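Local coordinates for protein organophosphorus hydrolase (Pseudomonas pseudoalcaligenes, PDB 4LE6) that probably hydrolyses phosphotriesters such as aryl dialkyl phosphates, using a two-zinc centre in a metallo-beta-lactamase fold, at residues 245-250 and 292-297; 49-54 and 86-91. All blocks are in the same frame, centred on the assembly; numbering follows the deposited sequence.

Contact 1. Residues 245-250 and 292-297; sequences WGDILL and GAHLPF. With ZN (zinc ion), chain K; ZN (zinc ion), chain J.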
loop_
_atom_site.group_PDB
_atom_site.type_symbol
_atom_site.label_atom_id
_atom_site.label_comp_id
_atom_site.label_asym_id
_atom_site.label_seq_id
_atom_site.Cartn_x
_atom_site.Cartn_y
_atom_site.Cartn_z
ATOM N N TRP A 245 -5.796 -8.218 14.702
ATOM C CA TRP A 245 -5.005 -9.051 15.616
ATOM C C TRP A 245 -4.296 -8.293 16.721
ATOM O O TRP A 245 -3.785 -8.899 17.650
ATOM C CB TRP A 245 -4.066 -10.027 14.869
ATOM C CG TRP A 245 -2.789 -9.498 14.277
ATOM C CD1 TRP A 245 -2.268 -8.240 14.381
ATOM C CD2 TRP A 245 -1.870 -10.248 13.468
ATOM N NE1 TRP A 245 -1.070 -8.169 13.694
ATOM C CE2 TRP A 245 -0.813 -9.386 13.127
ATOM C CE3 TRP A 245 -1.841 -11.571 13.008
ATOM C CZ2 TRP A 245 0.265 -9.802 12.345
ATOM C CZ3 TRP A 245 -0.768 -11.983 12.237
ATOM C CH2 TRP A 245 0.269 -11.099 11.911
ATOM N N GLY A 246 -4.290 -6.966 16.633
ATOM C CA GLY A 246 -3.643 -6.153 17.632
ATOM C C GLY A 246 -2.133 -6.156 17.432
ATOM O O GLY A 246 -1.634 -5.957 16.322
ATOM N N ASP A 247 -1.416 -6.383 18.522
ATOM C CA ASP A 247 0.032 -6.287 18.567
ATOM C C ASP A 247 0.734 -7.658 18.563
ATOM O O ASP A 247 1.755 -7.846 19.236
ATOM C CB ASP A 247 0.433 -5.468 19.797
ATOM C CG ASP A 247 0.202 -3.977 19.604
ATOM O OD1 ASP A 247 -0.527 -3.606 18.661
ATOM O OD2 ASP A 247 0.744 -3.180 20.402
ATOM N N ILE A 248 0.199 -8.598 17.787
ATOM C CA ILE A 248 0.863 -9.887 17.531
ATOM C C ILE A 248 2.302 -9.685 17.089
ATOM O O ILE A 248 3.194 -10.454 17.434
ATOM C CB ILE A 248 0.128 -10.665 16.408
ATOM C CG1 ILE A 248 -1.281 -11.031 16.865
ATOM C CG2 ILE A 248 0.922 -11.918 15.971
ATOM C CD1 ILE A 248 -1.338 -11.766 18.222
ATOM N N LEU A 249 2.541 -8.641 16.315
ATOM C CA LEU A 249 3.910 -8.279 16.038
ATOM C C LEU A 249 3.992 -6.807 15.740
ATOM O O LEU A 249 3.002 -6.158 15.408
ATOM C CB LEU A 249 4.530 -9.131 14.930
ATOM C CG LEU A 249 3.940 -9.117 13.525
ATOM C CD1 LEU A 249 4.599 -8.036 12.663
ATOM C CD2 LEU A 249 4.132 -10.489 12.905
ATOM N N LEU A 250 5.195 -6.305 15.919
ATOM C CA LEU A 250 5.480 -4.892 15.902
ATOM C C LEU A 250 6.311 -4.479 14.693
ATOM O O LEU A 250 6.313 -3.312 14.332
ATOM C CB LEU A 250 6.266 -4.554 17.156
ATOM C CG LEU A 250 5.844 -3.272 17.860
ATOM C CD1 LEU A 250 4.866 -3.594 18.989
ATOM C CD2 LEU A 250 7.092 -2.585 18.358
ATOM N N GLY A 292 -3.557 -5.527 11.120
ATOM C CA GLY A 292 -2.525 -5.447 12.141
ATOM C C GLY A 292 -2.176 -4.033 12.545
ATOM O O GLY A 292 -1.727 -3.210 11.731
ATOM N N ALA A 293 -2.312 -3.770 13.835
ATOM C CA ALA A 293 -2.175 -2.428 14.374
ATOM C C ALA A 293 -0.858 -1.762 14.022
ATOM O O ALA A 293 -0.781 -0.527 13.928
ATOM C CB ALA A 293 -2.347 -2.458 15.876
ATOM N N HIS A 294 0.195 -2.554 13.839
ATOM C CA HIS A 294 1.519 -1.979 13.564
ATOM C C HIS A 294 2.140 -2.462 12.262
ATOM O O HIS A 294 3.353 -2.325 12.039
ATOM C CB HIS A 294 2.457 -2.226 14.748
ATOM C CG HIS A 294 1.958 -1.608 16.016
ATOM N ND1 HIS A 294 1.689 -0.260 16.121
ATOM C CD2 HIS A 294 1.631 -2.153 17.210
ATOM C CE1 HIS A 294 1.226 0.001 17.328
ATOM N NE2 HIS A 294 1.171 -1.131 18.007
ATOM N N LEU A 295 1.300 -2.981 11.380
ATOM C CA LEU A 295 1.740 -3.336 10.039
ATOM C C LEU A 295 1.618 -2.067 9.183
ATOM O O LEU A 295 0.848 -1.176 9.530
ATOM C CB LEU A 295 0.889 -4.482 9.478
ATOM C CG LEU A 295 0.935 -5.762 10.323
ATOM C CD1 LEU A 295 0.018 -6.826 9.732
ATOM C CD2 LEU A 295 2.357 -6.297 10.452
ATOM N N PRO A 296 2.400 -1.968 8.099
ATOM C CA PRO A 296 2.340 -0.781 7.238
ATOM C C PRO A 296 0.917 -0.536 6.767
ATOM O O PRO A 296 0.243 -1.463 6.322
ATOM C CB PRO A 296 3.272 -1.138 6.088
ATOM C CG PRO A 296 4.218 -2.149 6.668
ATOM C CD PRO A 296 3.357 -2.958 7.579
ATOM N N PHE A 297 0.442 0.688 6.957
ATOM C CA PHE A 297 -0.956 1.020 6.714
ATOM C C PHE A 297 -1.275 0.721 5.256
ATOM O O PHE A 297 -0.435 0.993 4.388
ATOM C CB PHE A 297 -1.179 2.513 6.999
ATOM C CG PHE A 297 -2.552 2.961 6.702
ATOM C CD1 PHE A 297 -3.556 2.789 7.636
ATOM C CD2 PHE A 297 -2.863 3.511 5.468
ATOM C CE1 PHE A 297 -4.855 3.162 7.352
ATOM C CE2 PHE A 297 -4.159 3.887 5.182
ATOM C CZ PHE A 297 -5.156 3.708 6.131
HETATM ZN ZN ZN K . 0.505 -1.103 19.951
HETATM ZN ZN ZN J . 0.821 -2.767 22.604
HETATM O O HOH W 1 0.414 -5.614 14.651
HETATM O O HOH W 2 5.664 -3.259 11.061
HETATM O O HOH W 3 1.160 -0.894 21.642
#
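Asp-247 and His-294 meet at a zinc ion that both ligate, Asp-247 OD2 at 2.1 Å and His-294 NE2 at 2.1 Å from the metal. The same Asp-247 OD2 lies 2.2 Å from a second zinc ion, so one carboxylate oxygen bridges the pair, and a water bound to both metals forms a second bridge. Asp-247 OD1 instead comes obliquely to the imidazole, 3.0 Å from His-294 CD2, with carboxylate and ring planes 56° apart. Rotation of that ring is fixed from two ends: NE2 by the metal, ND1 by a hydrogen bond with the backbone O of Ala-88. Asp-143 and His-144 complete the first site, and His-139, His-141 and His-226 the second. This is the dinuclear centre of the metallo-beta-lactamase superfamily, with its HxHxDH signature at 139-144; the two segments run from the C-terminal ends of the neighbouring strands 240-246 and 289-292 into the loops that follow. In the second shell, a water ties the segments together with four hydrogen bonds, accepting from Trp-245 NE1 and His-294 N and donating to Gly-246 O, at 2.7 Å, and Leu-249 O. The direct backbone bond, Ala-293 N to Gly-246 O, is weak at 3.4 Å. Further out, Leu-295 divides its methyls, CD1 meeting Trp-245 CZ2 at 4.0 Å and CD2 meeting Leu-249 CD1 at 3.6 Å, while Ile-248 CB sits over the centre of one indole face.

Contact 2. Residues 49-54 and 86-91; sequences ALYDGY and QTAVNA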
loop_
_atom_site.group_PDB
_atom_site.type_symbol
_atom_site.label_atom_id
_atom_site.label_comp_id
_atom_site.label_asym_id
_atom_site.label_seq_id
_atom_site.Cartn_x
_atom_site.Cartn_y
_atom_site.Cartn_z
ATOM N N ALA A 49 -9.923 0.677 7.124
ATOM C CA ALA A 49 -8.679 0.819 7.870
ATOM C C ALA A 49 -8.464 2.294 8.135
ATOM O O ALA A 49 -8.726 3.127 7.236
ATOM C CB ALA A 49 -7.507 0.259 7.075
ATOM N N LEU A 50 -7.994 2.614 9.346
ATOM C CA LEU A 50 -7.809 4.000 9.785
ATOM C C LEU A 50 -6.411 4.214 10.362
ATOM O O LEU A 50 -6.002 3.515 11.284
ATOM C CB LEU A 50 -8.822 4.348 10.877
ATOM C CG LEU A 50 -10.290 4.238 10.473
ATOM C CD1 LEU A 50 -11.156 4.414 11.693
ATOM C CD2 LEU A 50 -10.618 5.297 9.413
ATOM N N TYR A 51 -5.712 5.218 9.852
ATOM C CA TYR A 51 -4.332 5.500 10.239
ATOM C C TYR A 51 -4.314 6.464 11.411
ATOM O O TYR A 51 -4.994 7.481 11.370
ATOM C CB TYR A 51 -3.637 6.121 9.042
ATOM C CG TYR A 51 -2.165 6.404 9.162
ATOM C CD1 TYR A 51 -1.238 5.380 9.360
ATOM C CD2 TYR A 51 -1.680 7.703 9.012
ATOM C CE1 TYR A 51 0.132 5.661 9.434
ATOM C CE2 TYR A 51 -0.314 7.976 9.074
ATOM C CZ TYR A 51 0.575 6.959 9.283
ATOM O OH TYR A 51 1.926 7.257 9.344
ATOM N N ASP A 52 -3.543 6.157 12.455
ATOM C CA ASP A 52 -3.402 7.083 13.582
ATOM C C ASP A 52 -2.218 8.001 13.459
ATOM O O ASP A 52 -2.151 9.028 14.142
ATOM C CB ASP A 52 -3.267 6.343 14.923
ATOM C CG ASP A 52 -3.586 7.251 16.107
ATOM O OD1 ASP A 52 -4.632 7.942 16.065
ATOM O OD2 ASP A 52 -2.776 7.325 17.052
ATOM N N GLY A 53 -1.264 7.608 12.619
ATOM C CA GLY A 53 0.005 8.288 12.519
ATOM C C GLY A 53 1.141 7.301 12.727
ATOM O O GLY A 53 0.974 6.100 12.510
ATOM N N TYR A 54 2.292 7.789 13.169
ATOM C CA TYR A 54 3.450 6.922 13.364
ATOM C C TYR A 54 4.211 7.285 14.622
ATOM O O TYR A 54 4.073 8.383 15.155
ATOM C CB TYR A 54 4.417 7.019 12.174
ATOM C CG TYR A 54 4.979 8.418 11.970
ATOM C CD1 TYR A 54 6.147 8.835 12.613
ATOM C CD2 TYR A 54 4.328 9.336 11.163
ATOM C CE1 TYR A 54 6.642 10.112 12.443
ATOM C CE2 TYR A 54 4.839 10.623 10.975
ATOM C CZ TYR A 54 5.989 10.997 11.621
ATOM O OH TYR A 54 6.494 12.267 11.442
ATOM N N GLN A 86 10.322 3.833 11.886
ATOM C CA GLN A 86 9.040 4.515 11.816
ATOM C C GLN A 86 7.938 3.479 11.771
ATOM O O GLN A 86 7.845 2.712 10.813
ATOM C CB GLN A 86 8.964 5.392 10.575
ATOM C CG GLN A 86 7.612 6.087 10.404
ATOM C CD GLN A 86 7.635 7.050 9.234
ATOM O OE1 GLN A 86 8.702 7.416 8.748
ATOM N NE2 GLN A 86 6.476 7.432 8.756
ATOM N N THR A 87 7.102 3.474 12.800
ATOM C CA THR A 87 6.134 2.427 12.983
ATOM C C THR A 87 4.724 3.018 12.936
ATOM O O THR A 87 4.413 3.985 13.627
ATOM C CB THR A 87 6.370 1.705 14.308
ATOM O OG1 THR A 87 7.681 1.123 14.308
ATOM C CG2 THR A 87 5.338 0.607 14.526
ATOM N N ALA A 88 3.884 2.408 12.110
ATOM C CA ALA A 88 2.498 2.815 11.928
ATOM C C ALA A 88 1.679 2.361 13.114
ATOM O O ALA A 88 2.023 1.367 13.773
ATOM C CB ALA A 88 1.936 2.179 10.669
ATOM N N VAL A 89 0.607 3.092 13.385
ATOM C CA VAL A 89 -0.384 2.703 14.377
ATOM C C VAL A 89 -1.736 2.763 13.668
ATOM O O VAL A 89 -2.147 3.823 13.191
ATOM C CB VAL A 89 -0.375 3.663 15.570
ATOM C CG1 VAL A 89 -1.480 3.314 16.569
ATOM C CG2 VAL A 89 0.982 3.640 16.256
ATOM N N ASN A 90 -2.406 1.621 13.556
ATOM C CA ASN A 90 -3.663 1.536 12.835
ATOM C C ASN A 90 -4.842 1.138 13.728
ATOM O O ASN A 90 -4.677 0.471 14.749
ATOM C CB ASN A 90 -3.553 0.519 11.704
ATOM C CG ASN A 90 -2.347 0.748 10.823
ATOM O OD1 ASN A 90 -2.058 1.874 10.399
ATOM N ND2 ASN A 90 -1.652 -0.332 10.508
ATOM N N ALA A 91 -6.034 1.564 13.336
ATOM C CA ALA A 91 -7.264 1.074 13.955
ATOM C C ALA A 91 -8.188 0.619 12.830
ATOM O O ALA A 91 -7.926 0.917 11.657
ATOM C CB ALA A 91 -7.903 2.140 14.780
HETATM O O HOH W 4 3.879 5.526 8.752
#
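Tyr-54 offers one ring face to Gln-86, whose NE2 stands over it, offset toward the rim and 3.7 Å from Tyr-54 CG, with ring and amide planes 43° apart. Gln-86 CG, anti to its backbone N (chi1 177°), lies against Tyr-54 CB and CD1, and the extended chain beyond it carries the amide over the ring. The Tyr-51 ring has the backbone N of Gly-53 over the centre of one face, 3.5 Å above the plane. At its edge, Asn-90 OD1 lies in plane, 3.7 Å from Tyr-51 CD1, and Ala-88 CB is 4.1 Å from Tyr-51 CE1. Tyr-51, Tyr-54, Ala-88 and Asn-90 share one face of an antiparallel strand pair in the sheet that forms one half of the alpha-beta/beta-alpha sandwich; the short axes run at 143°. Asn-90 OD1 is buried without a polar partner, whereas ND2 is held by Leu-295 O and Gly-292 O. A water links Tyr-51 OH, 2.7 Å away, to Gln-86 NE2, and the Gln-86 amide also bonds Ser-318 and Arg-321 of the second subunit. Leu-50 and Ala-91 form a doubly hydrogen-bonded pair. Beyond it a beta bulge inserts a residue: Asp-52 N bonds Val-89 O at 2.8 Å, yet Val-89 N bonds Gly-53 O, at 3.2 Å. The Asp-52 carboxylate is taken up by the backbone N-H groups of Ala-107, Gly-116 and Val-118, while its CB packs 3.9 Å from Val-89 CG1.

In the fold
Contact 2 comes first along the chain and closes before contact 1 opens. Each sits in a different sheet of the sandwich: contact 2 pairs neighbouring strands 45-57 and 85-95, and contact 1 joins the ends of parallel neighbours 240-246 and 289-292. Their centres are 9 Å apart, and segment 292-297 spans the gap, with Ala-293 O 2.7 Å from Asn-90 N, a probable hydrogen bond, and Phe-297 CE1 packed 3.3 Å from Tyr-51 N. Strand 85-95 therefore lies directly against segment 292-297, Thr-87 and Val-89 touching His-294. The second subunit closes in on the same region, its Phe-317 meeting both Phe-297 and Tyr-51.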